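Long-range contacts in capsid protein (Infectious hypodermal and hematopoietic necrosis virus, PDB 3N7X), which forms the sixty-subunit icosahedral shell of a shrimp-infecting densovirus of the parvovirus family and binds calcium ions: residues T42-H47 with V295-Q300; H77-Y82 with G229-P234; L81-L86 with G223-T228; S104-Y109 with L291-R296; N219-E224 with Y311-C316. All coordinates share one frame; numbering follows the deposited sequence.

Interaction 1: T42-H47 with V295-Q300; sequences TGDSIH and VRLPPQ
Ser45 and Ile46 pair with Arg296 and Val295 in a short antiparallel ladder, where strand 45-59 begins and strand 281-296 ends. Ile46 and Val295 form the hydrogen-bonded pair: Ile46 N to Val295 O is 2.8 Å, and Val295 N to Ile46 O is also 2.8 Å. Ser45 and Arg296 form the non-hydrogen-bonded pair beside it. Past the strand ends, Leu297 N still bonds Asp44 O at 3.1 Å. The two strands are neighbours in a sheet of the capsid beta-barrel, the jelly-roll core of parvovirus coats. On one face Ile46 and Val295 lie side by side and point the same way, with Ile46 CG1 3.9 Å from Val295 CB. Leu297 crosses Ile46 at about a right angle, its CD2 4.0 Å from Ile46 CG2. On the other face the bent Arg296 side chain brings NE 3.1 Å from Gly43 CA. A water accepts from Arg296 NE at 2.7 Å and lies close to Asp44 O and Leu297 O. The charged ends find partners on other chains. Arg296 NH2 bridges to the terminal carboxylate of Asn329 of one neighbouring subunit, and Asp44 OD2 to Arg98 of another.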
# COMPACT_ATOMS: atom_id res chain seq x y z
N THR A 42 59.36 60.96 21.37
CA THR A 42 58.95 62.35 21.33
C THR A 42 57.67 62.50 22.13
O THR A 42 56.81 61.63 22.09
CB THR A 42 58.69 62.86 19.89
OG1 THR A 42 57.73 62.00 19.25
CG2 THR A 42 59.97 62.89 19.08
N GLY A 43 57.58 63.59 22.88
CA GLY A 43 56.39 63.84 23.67
C GLY A 43 56.08 62.90 24.82
O GLY A 43 54.99 62.98 25.38
N ASP A 44 56.99 62.00 25.18
CA ASP A 44 56.69 61.10 26.29
C ASP A 44 56.58 61.86 27.61
O ASP A 44 57.18 62.93 27.79
CB ASP A 44 57.69 59.93 26.36
CG ASP A 44 59.13 60.33 26.09
OD1 ASP A 44 59.37 61.39 25.46
OD2 ASP A 44 60.03 59.55 26.48
N SER A 45 55.81 61.32 28.54
CA SER A 45 55.58 61.99 29.80
C SER A 45 55.41 61.05 30.98
O SER A 45 55.42 59.83 30.83
CB SER A 45 54.33 62.86 29.67
OG SER A 45 53.22 62.06 29.28
N ILE A 46 55.23 61.64 32.16
CA ILE A 46 55.02 60.87 33.39
C ILE A 46 53.79 61.41 34.11
O ILE A 46 53.38 62.55 33.89
CB ILE A 46 56.23 60.99 34.32
CG1 ILE A 46 56.52 62.46 34.60
CG2 ILE A 46 57.42 60.29 33.72
CD1 ILE A 46 57.57 62.69 35.65
N HIS A 47 53.21 60.58 34.98
CA HIS A 47 52.02 60.97 35.73
C HIS A 47 52.27 60.96 37.23
O HIS A 47 52.86 60.03 37.76
CB HIS A 47 50.87 60.01 35.39
CG HIS A 47 50.41 60.10 33.97
ND1 HIS A 47 49.36 60.90 33.57
CD2 HIS A 47 50.89 59.51 32.84
CE1 HIS A 47 49.22 60.81 32.26
NE2 HIS A 47 50.13 59.97 31.79
N VAL A 295 53.35 65.33 33.59
CA VAL A 295 54.50 66.16 33.30
C VAL A 295 55.27 65.60 32.12
O VAL A 295 55.50 64.39 32.00
CB VAL A 295 55.45 66.26 34.50
CG1 VAL A 295 56.63 67.15 34.16
CG2 VAL A 295 54.70 66.80 35.70
N ARG A 296 55.67 66.52 31.26
CA ARG A 296 56.40 66.22 30.05
C ARG A 296 57.88 65.95 30.39
O ARG A 296 58.47 66.62 31.23
CB ARG A 296 56.22 67.42 29.14
CG ARG A 296 56.71 67.28 27.76
CD ARG A 296 55.91 66.31 26.92
NE ARG A 296 56.66 66.21 25.67
CZ ARG A 296 56.53 67.07 24.66
NH1 ARG A 296 55.65 68.06 24.73
NH2 ARG A 296 57.34 66.98 23.62
N LEU A 297 58.48 64.95 29.74
CA LEU A 297 59.89 64.62 29.98
C LEU A 297 60.84 65.44 29.11
O LEU A 297 60.47 65.90 28.03
CB LEU A 297 60.16 63.14 29.71
CG LEU A 297 59.67 62.11 30.71
CD1 LEU A 297 59.86 60.71 30.15
CD2 LEU A 297 60.44 62.26 32.01
N PRO A 298 62.08 65.65 29.58
CA PRO A 298 63.01 66.42 28.75
C PRO A 298 63.41 65.54 27.56
O PRO A 298 63.21 64.33 27.59
CB PRO A 298 64.17 66.70 29.70
CG PRO A 298 64.11 65.59 30.67
CD PRO A 298 62.64 65.40 30.92
N PRO A 299 63.96 66.15 26.50
CA PRO A 299 64.36 65.37 25.33
C PRO A 299 65.60 64.53 25.57
O PRO A 299 66.29 64.70 26.58
CB PRO A 299 64.60 66.44 24.28
CG PRO A 299 65.20 67.55 25.10
CD PRO A 299 64.31 67.57 26.33
N GLN A 300 65.88 63.61 24.65
CA GLN A 300 67.08 62.79 24.76
C GLN A 300 68.22 63.77 24.52
O GLN A 300 68.01 64.85 23.97
CB GLN A 300 67.09 61.71 23.67
CG GLN A 300 65.97 60.69 23.76
CD GLN A 300 66.06 59.82 25.01
OE1 GLN A 300 67.02 59.89 25.76
NE2 GLN A 300 65.04 58.99 25.23
O HOH W 1 59.26 65.44 21.67
O HOH W 2 58.79 64.64 26.32

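Interaction 2: H77-Y82 with G229-P234; sequences HWMNLY and GPTFIP
Residues 77-79 and 231-233 are joined by two backbone bonds around a single bridge between Trp78 and Phe232. Ile233 N donates to His77 O at 2.8 Å, and Met79 N to Thr231 O at 2.9 Å. The Asn80 side chain extends the pairing. Its OD1 takes Thr231 N on a lone pair, in the carboxamide plane, at 2.8 Å. Its ND2 adds a weak bond to Gly229 O. Pro230 lies alongside Trp78 and puts CB over the centre of the indole face, a CH-pi contact 3.5 Å from the centroid of the five-membered ring. The Phe232 ring is nearly parallel to that five-membered ring, with planes 8° apart, but slid along so that the two barely overlap. His77 comes to the same phenyl ring, its ND1 above one face but offset toward the rim, with the two planes turned 49° apart. Trp78 CD1 covers the centre of the His77 ring. Met79 crosses Ile233, its CG 3.6 Å from Ile233 CG1. Trp174 meets Trp78 edge-to-face, and Trp261 adds a ring near His77. The His77 side chain is about 3 Å from a bound magnesium ion. His77, Trp78 and Phe232 thus form a buried aromatic cluster beside a metal site.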
# COMPACT_ATOMS: atom_id res chain seq x y z
N HIS A 77 39.90 75.12 41.89
CA HIS A 77 40.68 75.30 40.68
C HIS A 77 42.11 75.79 40.93
O HIS A 77 42.91 75.87 40.00
CB HIS A 77 39.96 76.27 39.74
CG HIS A 77 39.60 77.57 40.39
ND1 HIS A 77 39.86 78.80 39.81
CD2 HIS A 77 39.00 77.83 41.58
CE1 HIS A 77 39.43 79.76 40.61
NE2 HIS A 77 38.90 79.20 41.69
N TRP A 78 42.42 76.12 42.19
CA TRP A 78 43.76 76.60 42.54
C TRP A 78 44.71 75.42 42.72
O TRP A 78 44.63 74.69 43.70
CB TRP A 78 43.72 77.41 43.84
CG TRP A 78 43.07 78.75 43.72
CD1 TRP A 78 42.34 79.23 42.67
CD2 TRP A 78 43.07 79.79 44.71
NE1 TRP A 78 41.89 80.50 42.94
CE2 TRP A 78 42.32 80.87 44.19
CE3 TRP A 78 43.63 79.91 46.00
CZ2 TRP A 78 42.11 82.05 44.91
CZ3 TRP A 78 43.42 81.09 46.71
CH2 TRP A 78 42.67 82.15 46.16
N MET A 79 45.61 75.24 41.76
CA MET A 79 46.58 74.15 41.83
C MET A 79 47.39 74.20 43.12
O MET A 79 47.81 73.16 43.64
CB MET A 79 47.53 74.21 40.64
CG MET A 79 46.86 73.93 39.31
SD MET A 79 47.99 74.07 37.91
CE MET A 79 49.11 72.70 38.22
N ASN A 80 47.58 75.40 43.64
CA ASN A 80 48.36 75.60 44.86
C ASN A 80 47.84 74.78 46.03
O ASN A 80 48.62 74.35 46.88
CB ASN A 80 48.36 77.08 45.24
CG ASN A 80 48.67 77.98 44.06
OD1 ASN A 80 47.91 78.05 43.09
ND2 ASN A 80 49.81 78.67 44.13
N LEU A 81 46.53 74.57 46.08
CA LEU A 81 45.94 73.81 47.17
C LEU A 81 46.32 72.34 47.15
O LEU A 81 46.20 71.65 48.16
CB LEU A 81 44.42 73.93 47.16
CG LEU A 81 43.82 75.33 47.37
CD1 LEU A 81 42.31 75.23 47.36
CD2 LEU A 81 44.30 75.91 48.70
N TYR A 82 46.80 71.85 46.01
CA TYR A 82 47.17 70.45 45.89
C TYR A 82 48.67 70.19 45.90
O TYR A 82 49.12 69.17 46.41
CB TYR A 82 46.59 69.87 44.60
CG TYR A 82 45.10 70.10 44.41
CD1 TYR A 82 44.16 69.15 44.82
CD2 TYR A 82 44.64 71.27 43.80
CE1 TYR A 82 42.80 69.35 44.62
CE2 TYR A 82 43.28 71.48 43.60
CZ TYR A 82 42.37 70.53 44.01
OH TYR A 82 41.03 70.75 43.78
N GLY A 229 50.93 83.63 44.15
CA GLY A 229 49.68 83.81 43.44
C GLY A 229 49.06 82.51 42.99
O GLY A 229 49.76 81.61 42.50
N PRO A 230 47.73 82.37 43.12
CA PRO A 230 47.06 81.15 42.70
C PRO A 230 47.16 80.90 41.20
O PRO A 230 46.95 81.81 40.39
CB PRO A 230 45.62 81.37 43.17
CG PRO A 230 45.46 82.85 43.03
CD PRO A 230 46.76 83.37 43.59
N THR A 231 47.50 79.67 40.83
CA THR A 231 47.60 79.28 39.43
C THR A 231 46.38 78.40 39.16
O THR A 231 46.16 77.39 39.84
CB THR A 231 48.89 78.50 39.16
OG1 THR A 231 50.02 79.34 39.44
CG2 THR A 231 48.95 78.06 37.70
N PHE A 232 45.58 78.79 38.17
CA PHE A 232 44.36 78.06 37.85
C PHE A 232 44.55 76.81 37.01
O PHE A 232 45.38 76.77 36.10
CB PHE A 232 43.37 78.97 37.11
CG PHE A 232 42.99 80.21 37.86
CD1 PHE A 232 43.33 80.38 39.20
CD2 PHE A 232 42.27 81.22 37.22
CE1 PHE A 232 42.95 81.53 39.90
CE2 PHE A 232 41.89 82.37 37.90
CZ PHE A 232 42.23 82.53 39.25
N ILE A 233 43.78 75.77 37.32
CA ILE A 233 43.81 74.55 36.54
C ILE A 233 43.27 75.03 35.19
O ILE A 233 42.22 75.67 35.13
CB ILE A 233 42.89 73.49 37.15
CG1 ILE A 233 43.54 72.95 38.43
CG2 ILE A 233 42.61 72.39 36.15
CD1 ILE A 233 42.64 72.06 39.27
N PRO A 234 43.99 74.75 34.10
CA PRO A 234 43.58 75.17 32.75
C PRO A 234 42.10 75.03 32.42
O PRO A 234 41.57 73.92 32.34
CB PRO A 234 44.47 74.35 31.84
CG PRO A 234 45.73 74.24 32.64
CD PRO A 234 45.19 73.90 34.02

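Interaction 3: L81-L86 with G223-T228; sequences LYLYGL and GEIPTT
Tyr84 and Leu83 reach from the end of a short helix to Ile225, which meets them with different branches. The backbones stay apart, with the CA atoms of Leu83 and Ile225 8.0 Å from each other, and side chains span the gap. Tyr84 comes in with its hydroxyl leading. Its OH donates to Ile225 O at 2.7 Å, and the donor lies in the plane of that carbonyl. The oxygen in turn lies at the edge of the tyrosine ring, near the ring plane, and Tyr84 CE2 is 3.2 Å from it. In Ile225, CG2 is anti to the backbone N and faces the tyrosine, 4.1 Å from Tyr84 CE2. CG1 is anti to the carbonyl carbon and faces the leucine. There Leu83 and Ile225 cross at about a right angle, and Leu83 CD2 touches Ile225 CG1 at 3.9 Å. The Tyr84 hydroxyl also packs against Pro226, with OH 3.4 Å from Pro226 C. Thr227, itself exposed, adds a looser contact, its CB 4.2 Å from Tyr84 OH. Ile225 is gripped by two tyrosines, since its backbone N bonds the OH of Tyr99 while its O takes that of Tyr84. Met106 of helix 97-109 and Trp111 of strand 111-131 pack on Ile225, and Tyr99 on Leu83. Leu171 and Ile175 of helix 171-176 pack on the Tyr84 ring, just where helix 80-83 gives way to strand 84-86.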
# COMPACT_ATOMS: atom_id res chain seq x y z
N LEU A 81 46.53 74.57 46.08
CA LEU A 81 45.94 73.81 47.17
C LEU A 81 46.32 72.34 47.15
O LEU A 81 46.20 71.65 48.16
CB LEU A 81 44.42 73.93 47.16
CG LEU A 81 43.82 75.33 47.37
CD1 LEU A 81 42.31 75.23 47.36
CD2 LEU A 81 44.30 75.91 48.70
N TYR A 82 46.80 71.85 46.01
CA TYR A 82 47.17 70.45 45.89
C TYR A 82 48.67 70.19 45.90
O TYR A 82 49.12 69.17 46.41
CB TYR A 82 46.59 69.87 44.60
CG TYR A 82 45.10 70.10 44.41
CD1 TYR A 82 44.16 69.15 44.82
CD2 TYR A 82 44.64 71.27 43.80
CE1 TYR A 82 42.80 69.35 44.62
CE2 TYR A 82 43.28 71.48 43.60
CZ TYR A 82 42.37 70.53 44.01
OH TYR A 82 41.03 70.75 43.78
N LEU A 83 49.44 71.11 45.34
CA LEU A 83 50.90 70.95 45.27
C LEU A 83 51.62 71.40 46.54
O LEU A 83 52.82 71.14 46.70
CB LEU A 83 51.45 71.70 44.05
CG LEU A 83 51.41 70.95 42.72
CD1 LEU A 83 50.07 70.27 42.53
CD2 LEU A 83 51.68 71.92 41.58
N TYR A 84 50.90 72.08 47.43
CA TYR A 84 51.47 72.54 48.68
C TYR A 84 50.76 71.90 49.85
O TYR A 84 49.65 71.37 49.71
CB TYR A 84 51.34 74.06 48.81
CG TYR A 84 52.31 74.84 47.96
CD1 TYR A 84 53.55 75.22 48.47
CD2 TYR A 84 51.99 75.19 46.65
CE1 TYR A 84 54.46 75.93 47.68
CE2 TYR A 84 52.88 75.90 45.86
CZ TYR A 84 54.11 76.27 46.38
OH TYR A 84 55.00 76.99 45.60
N GLY A 85 51.40 71.95 51.01
CA GLY A 85 50.83 71.40 52.23
C GLY A 85 51.25 72.29 53.38
O GLY A 85 51.68 73.43 53.16
N LEU A 86 51.15 71.79 54.61
CA LEU A 86 51.55 72.57 55.77
C LEU A 86 52.80 72.02 56.43
O LEU A 86 52.95 70.81 56.59
CB LEU A 86 50.42 72.61 56.80
CG LEU A 86 49.15 73.31 56.34
CD1 LEU A 86 48.15 73.34 57.48
CD2 LEU A 86 49.48 74.73 55.88
N GLY A 223 56.10 76.74 33.61
CA GLY A 223 56.24 77.54 34.81
C GLY A 223 55.96 76.79 36.10
O GLY A 223 55.33 75.74 36.10
N GLU A 224 56.43 77.35 37.21
CA GLU A 224 56.21 76.74 38.52
C GLU A 224 54.88 77.25 39.06
O GLU A 224 54.24 78.12 38.47
CB GLU A 224 57.29 77.16 39.51
CG GLU A 224 58.71 77.18 38.99
CD GLU A 224 59.71 77.60 40.07
OE1 GLU A 224 59.39 78.54 40.84
OE2 GLU A 224 60.81 77.01 40.14
N ILE A 225 54.46 76.69 40.19
CA ILE A 225 53.24 77.13 40.85
C ILE A 225 53.78 77.78 42.12
O ILE A 225 54.06 77.10 43.11
CB ILE A 225 52.30 75.94 41.18
CG1 ILE A 225 51.58 75.47 39.91
CG2 ILE A 225 51.23 76.39 42.18
CD1 ILE A 225 52.48 74.89 38.87
N PRO A 226 53.94 79.11 42.09
CA PRO A 226 54.45 79.91 43.19
C PRO A 226 53.60 79.92 44.45
O PRO A 226 52.49 79.41 44.48
CB PRO A 226 54.57 81.30 42.58
CG PRO A 226 53.37 81.34 41.70
CD PRO A 226 53.44 79.98 41.01
N THR A 227 54.15 80.54 45.48
CA THR A 227 53.50 80.64 46.76
C THR A 227 52.81 82.00 46.87
O THR A 227 52.04 82.26 47.79
CB THR A 227 54.55 80.53 47.87
OG1 THR A 227 53.90 80.46 49.13
CG2 THR A 227 55.46 81.75 47.86
N THR A 228 53.08 82.85 45.89
CA THR A 228 52.56 84.21 45.86
C THR A 228 51.22 84.42 45.18
O THR A 228 50.45 85.31 45.56
CB THR A 228 53.57 85.12 45.18
OG1 THR A 228 53.66 84.77 43.79
CG2 THR A 228 54.95 84.95 45.82

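Interaction 4: S104-Y109 with L291-R296; sequences SMMKTY and LHLEVR
Met106 and Val295 make the central apolar contact, crossing at about a right angle with Met106 CG 3.7 Å from Val295 CG2. Farther along its chain, Met106 SD reaches Leu293 CD2 at 4.0 Å. The methionine is bent at chi3 (69°), which brings its CE near Leu293 CD2 as well. Met105 approaches the end of the strand. Its CG is anti to the backbone N (chi1 -156°) and comes 3.6 Å from Arg296 O, while its SD lies 4.2 Å from Val295 CG1. Tyr109 meets the strand with its carbonyl oxygen and CB, not its ring: Tyr109 O is 3.3 Å from Arg296 CB, and Tyr109 CB is 3.6 Å from Arg296 O. No hydrogen bond links the two segments. This is helix-on-sheet packing. Helix 97-109 lies against one face of the sheet that holds strand 281-296, with the axes 7.6 Å apart at closest and their directions 66° apart. Leu293 and Val295, two residues apart on the strand, both point to the helix. A helix packed beside the jelly-roll barrel is a familiar part of parvovirus capsid proteins. In the next shell, Trp111 backs Met106 and Phe50 flanks Leu293. The Tyr109 ring leads away from the strand. Thr108 CG2 sits over the centre of one ring face, Pro298 and Pro299 also touch the ring, and the OH bonds Gln97 of a neighbouring subunit. Met101 of that subunit packs on Met105 and Tyr109.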
# COMPACT_ATOMS: atom_id res chain seq x y z
N SER A 104 61.21 71.40 38.81
CA SER A 104 62.11 71.83 37.75
C SER A 104 61.67 71.33 36.37
O SER A 104 61.67 72.09 35.40
CB SER A 104 63.53 71.35 38.05
OG SER A 104 64.47 72.07 37.29
N MET A 105 61.31 70.06 36.29
CA MET A 105 60.88 69.48 35.03
C MET A 105 59.58 70.14 34.56
O MET A 105 59.44 70.45 33.38
CB MET A 105 60.68 67.97 35.20
CG MET A 105 60.79 67.19 33.91
SD MET A 105 60.42 65.45 34.14
CE MET A 105 61.82 64.95 35.09
N MET A 106 58.65 70.35 35.48
CA MET A 106 57.38 70.99 35.16
C MET A 106 57.64 72.35 34.54
O MET A 106 57.15 72.66 33.46
CB MET A 106 56.56 71.26 36.41
CG MET A 106 55.90 70.09 37.02
SD MET A 106 55.07 70.72 38.48
CE MET A 106 53.77 71.74 37.75
N LYS A 107 58.38 73.15 35.28
CA LYS A 107 58.72 74.50 34.89
C LYS A 107 59.26 74.61 33.48
O LYS A 107 58.83 75.45 32.70
CB LYS A 107 59.74 75.08 35.87
CG LYS A 107 60.24 76.47 35.49
CD LYS A 107 61.43 76.90 36.33
CE LYS A 107 62.62 75.96 36.14
NZ LYS A 107 63.82 76.37 36.93
N THR A 108 60.21 73.74 33.16
CA THR A 108 60.85 73.79 31.86
C THR A 108 60.19 73.05 30.70
O THR A 108 60.14 73.56 29.59
CB THR A 108 62.29 73.29 31.96
OG1 THR A 108 62.99 74.07 32.95
CG2 THR A 108 63.00 73.42 30.62
N TYR A 109 59.68 71.86 30.96
CA TYR A 109 59.11 71.08 29.87
C TYR A 109 57.59 71.02 29.74
O TYR A 109 57.08 70.55 28.73
CB TYR A 109 59.72 69.68 29.90
CG TYR A 109 61.22 69.75 29.73
CD1 TYR A 109 61.78 70.03 28.48
CD2 TYR A 109 62.08 69.63 30.82
CE1 TYR A 109 63.15 70.19 28.32
CE2 TYR A 109 63.47 69.79 30.67
CZ TYR A 109 63.99 70.07 29.41
OH TYR A 109 65.34 70.25 29.25
N LEU A 291 44.69 65.38 42.95
CA LEU A 291 44.95 66.02 41.68
C LEU A 291 45.85 65.11 40.85
O LEU A 291 46.84 64.56 41.35
CB LEU A 291 45.61 67.38 41.87
CG LEU A 291 45.95 68.11 40.56
CD1 LEU A 291 45.88 69.61 40.77
CD2 LEU A 291 47.33 67.68 40.06
N HIS A 292 45.48 64.93 39.58
CA HIS A 292 46.24 64.09 38.67
C HIS A 292 47.02 65.00 37.73
O HIS A 292 46.44 65.71 36.90
CB HIS A 292 45.32 63.17 37.87
CG HIS A 292 44.58 62.18 38.71
ND1 HIS A 292 45.22 61.31 39.57
CD2 HIS A 292 43.25 61.94 38.85
CE1 HIS A 292 44.31 60.57 40.20
NE2 HIS A 292 43.12 60.93 39.78
N LEU A 293 48.34 64.97 37.87
CA LEU A 293 49.22 65.80 37.07
C LEU A 293 49.99 64.96 36.06
O LEU A 293 50.36 63.81 36.33
CB LEU A 293 50.21 66.52 37.97
CG LEU A 293 51.09 67.57 37.31
CD1 LEU A 293 50.28 68.82 37.01
CD2 LEU A 293 52.25 67.91 38.22
N GLU A 294 50.23 65.53 34.89
CA GLU A 294 51.00 64.85 33.86
C GLU A 294 52.12 65.82 33.51
O GLU A 294 51.88 66.98 33.19
CB GLU A 294 50.16 64.53 32.62
CG GLU A 294 50.98 63.90 31.50
CD GLU A 294 50.14 63.41 30.32
OE1 GLU A 294 49.00 63.89 30.14
OE2 GLU A 294 50.64 62.56 29.54
N VAL A 295 53.35 65.33 33.59
CA VAL A 295 54.50 66.16 33.30
C VAL A 295 55.27 65.60 32.12
O VAL A 295 55.50 64.39 32.00
CB VAL A 295 55.45 66.26 34.50
CG1 VAL A 295 56.63 67.15 34.16
CG2 VAL A 295 54.70 66.80 35.70
N ARG A 296 55.67 66.52 31.26
CA ARG A 296 56.40 66.22 30.05
C ARG A 296 57.88 65.95 30.39
O ARG A 296 58.47 66.62 31.23
CB ARG A 296 56.22 67.42 29.14
CG ARG A 296 56.71 67.28 27.76
CD ARG A 296 55.91 66.31 26.92
NE ARG A 296 56.66 66.21 25.67
CZ ARG A 296 56.53 67.07 24.66
NH1 ARG A 296 55.65 68.06 24.73
NH2 ARG A 296 57.34 66.98 23.62

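Interaction 5: N219-E224 with Y311-C316; sequences NWYGGE and YLHAPC
Tyr311 O is held by two donors, His313 ND1 at 2.9 Å and a water that also accepts from Trp220 N at 2.7 Å. The water therefore ties the two segments together beside their direct bonds. His313 N donates to Trp220 O at 2.9 Å, and Gly222 N to His313 O at 3.1 Å. These two bonds pair Tyr221 with His313 in a very short parallel bridge. The amide of Asn219 stacks on the His313 ring with planes 9° apart, its CG 3.6 Å above the ring centre. Asn219 ND2 bonds Tyr221 OH, in the amide plane, and also Val251 O, which fixes the turn of the amide. Tyr221 crosses His313 obliquely, its CE1 3.5 Å from His313 CB. On the other face Leu312 CD2 packs on Trp220 CB at 3.5 Å. The Trp220 indole has two cation-pi partners, Lys112 and Arg296. Trp242 meets Tyr221 edge-to-face. Around the imidazole, ND1 gives its proton to Tyr311 O while NE2 accepts from Val251 N. That pattern is consistent with a neutral His313 protonated on ND1, held in place at both nitrogens and over one face.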
# COMPACT_ATOMS: atom_id res chain seq x y z
N ASN A 219 46.61 71.60 25.55
CA ASN A 219 47.95 72.19 25.61
C ASN A 219 48.80 71.68 26.77
O ASN A 219 48.31 71.00 27.67
CB ASN A 219 47.87 73.71 25.76
CG ASN A 219 47.06 74.37 24.67
OD1 ASN A 219 47.26 74.09 23.49
ND2 ASN A 219 46.16 75.25 25.07
N TRP A 220 50.08 72.04 26.71
CA TRP A 220 51.03 71.75 27.78
C TRP A 220 51.26 73.14 28.36
O TRP A 220 51.27 74.13 27.62
CB TRP A 220 52.35 71.20 27.23
CG TRP A 220 52.29 69.76 26.79
CD1 TRP A 220 52.33 69.30 25.50
CD2 TRP A 220 52.18 68.61 27.63
NE1 TRP A 220 52.25 67.92 25.49
CE2 TRP A 220 52.16 67.47 26.79
CE3 TRP A 220 52.10 68.42 29.02
CZ2 TRP A 220 52.06 66.17 27.28
CZ3 TRP A 220 52.00 67.12 29.52
CH2 TRP A 220 51.98 66.01 28.65
N TYR A 221 51.43 73.23 29.67
CA TYR A 221 51.65 74.52 30.32
C TYR A 221 53.00 74.54 31.02
O TYR A 221 53.46 73.52 31.51
CB TYR A 221 50.51 74.79 31.30
CG TYR A 221 49.18 74.92 30.60
CD1 TYR A 221 48.70 76.16 30.17
CD2 TYR A 221 48.44 73.78 30.26
CE1 TYR A 221 47.53 76.26 29.41
CE2 TYR A 221 47.27 73.87 29.49
CZ TYR A 221 46.83 75.12 29.07
OH TYR A 221 45.70 75.23 28.29
N GLY A 222 53.63 75.71 31.06
CA GLY A 222 54.92 75.82 31.70
C GLY A 222 54.93 76.67 32.96
O GLY A 222 53.91 77.23 33.35
N GLY A 223 56.10 76.74 33.61
CA GLY A 223 56.24 77.54 34.81
C GLY A 223 55.96 76.79 36.10
O GLY A 223 55.33 75.74 36.10
N GLU A 224 56.43 77.35 37.21
CA GLU A 224 56.21 76.74 38.52
C GLU A 224 54.88 77.25 39.06
O GLU A 224 54.24 78.12 38.47
CB GLU A 224 57.29 77.16 39.51
CG GLU A 224 58.71 77.18 38.99
CD GLU A 224 59.71 77.60 40.07
OE1 GLU A 224 59.39 78.54 40.84
OE2 GLU A 224 60.81 77.01 40.14
N TYR A 311 55.14 75.97 22.01
CA TYR A 311 53.84 75.43 22.36
C TYR A 311 53.46 75.44 23.83
O TYR A 311 52.31 75.17 24.17
CB TYR A 311 53.71 74.00 21.80
CG TYR A 311 54.75 73.04 22.31
CD1 TYR A 311 54.63 72.46 23.57
CD2 TYR A 311 55.87 72.73 21.54
CE1 TYR A 311 55.61 71.59 24.06
CE2 TYR A 311 56.86 71.87 22.02
CZ TYR A 311 56.72 71.29 23.28
OH TYR A 311 57.69 70.44 23.76
N LEU A 312 54.40 75.74 24.72
CA LEU A 312 54.05 75.79 26.14
C LEU A 312 53.24 77.05 26.43
O LEU A 312 53.72 78.17 26.27
CB LEU A 312 55.29 75.80 27.03
CG LEU A 312 56.01 74.47 27.24
CD1 LEU A 312 57.02 74.63 28.37
CD2 LEU A 312 55.01 73.38 27.60
N HIS A 313 51.99 76.86 26.84
CA HIS A 313 51.13 77.98 27.15
C HIS A 313 51.35 78.40 28.60
O HIS A 313 51.95 77.67 29.39
CB HIS A 313 49.66 77.61 26.94
CG HIS A 313 49.26 77.56 25.50
ND1 HIS A 313 49.87 76.74 24.58
CD2 HIS A 313 48.29 78.23 24.82
CE1 HIS A 313 49.31 76.91 23.40
NE2 HIS A 313 48.35 77.80 23.52
N ALA A 314 50.88 79.59 28.95
CA ALA A 314 51.01 80.08 30.31
C ALA A 314 49.63 80.00 30.95
O ALA A 314 48.64 80.50 30.40
CB ALA A 314 51.51 81.52 30.31
N PRO A 315 49.54 79.35 32.11
CA PRO A 315 48.26 79.22 32.80
C PRO A 315 47.74 80.54 33.33
O PRO A 315 48.50 81.49 33.53
CB PRO A 315 48.57 78.24 33.92
CG PRO A 315 50.00 78.57 34.25
CD PRO A 315 50.62 78.69 32.87
N CYS A 316 46.44 80.59 33.56
CA CYS A 316 45.81 81.78 34.10
C CYS A 316 46.15 81.84 35.59
O CYS A 316 46.26 80.80 36.25
CB CYS A 316 44.29 81.68 33.92
SG CYS A 316 43.36 83.15 34.39
O HOH W 3 50.91 72.62 24.26

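How the interactions relate
Interactions 2, 3 and 4 are buried. Interactions 1 and 5 are partly buried and reach the same neighbouring subunit. Interactions 1 and 4 share Val295 and Arg296: one joins strand 281-296 to a strand through backbone bonds, the other joins it to a helix through packing without a hydrogen bond. Interactions 2 and 3 both use helix 80-83 and hold successive parts of one long loop, the first by backbone bonds and aromatic rings, the second mainly by one tyrosine hydroxyl. Interaction 5 links to this loop through Phe232 N and Cys316 O, and to helix 97-109 through Gly223 N and Lys107 O. The salt bridges to other chains lie at the outlying end, from Asp44 of interaction 1 and from the shared Arg296.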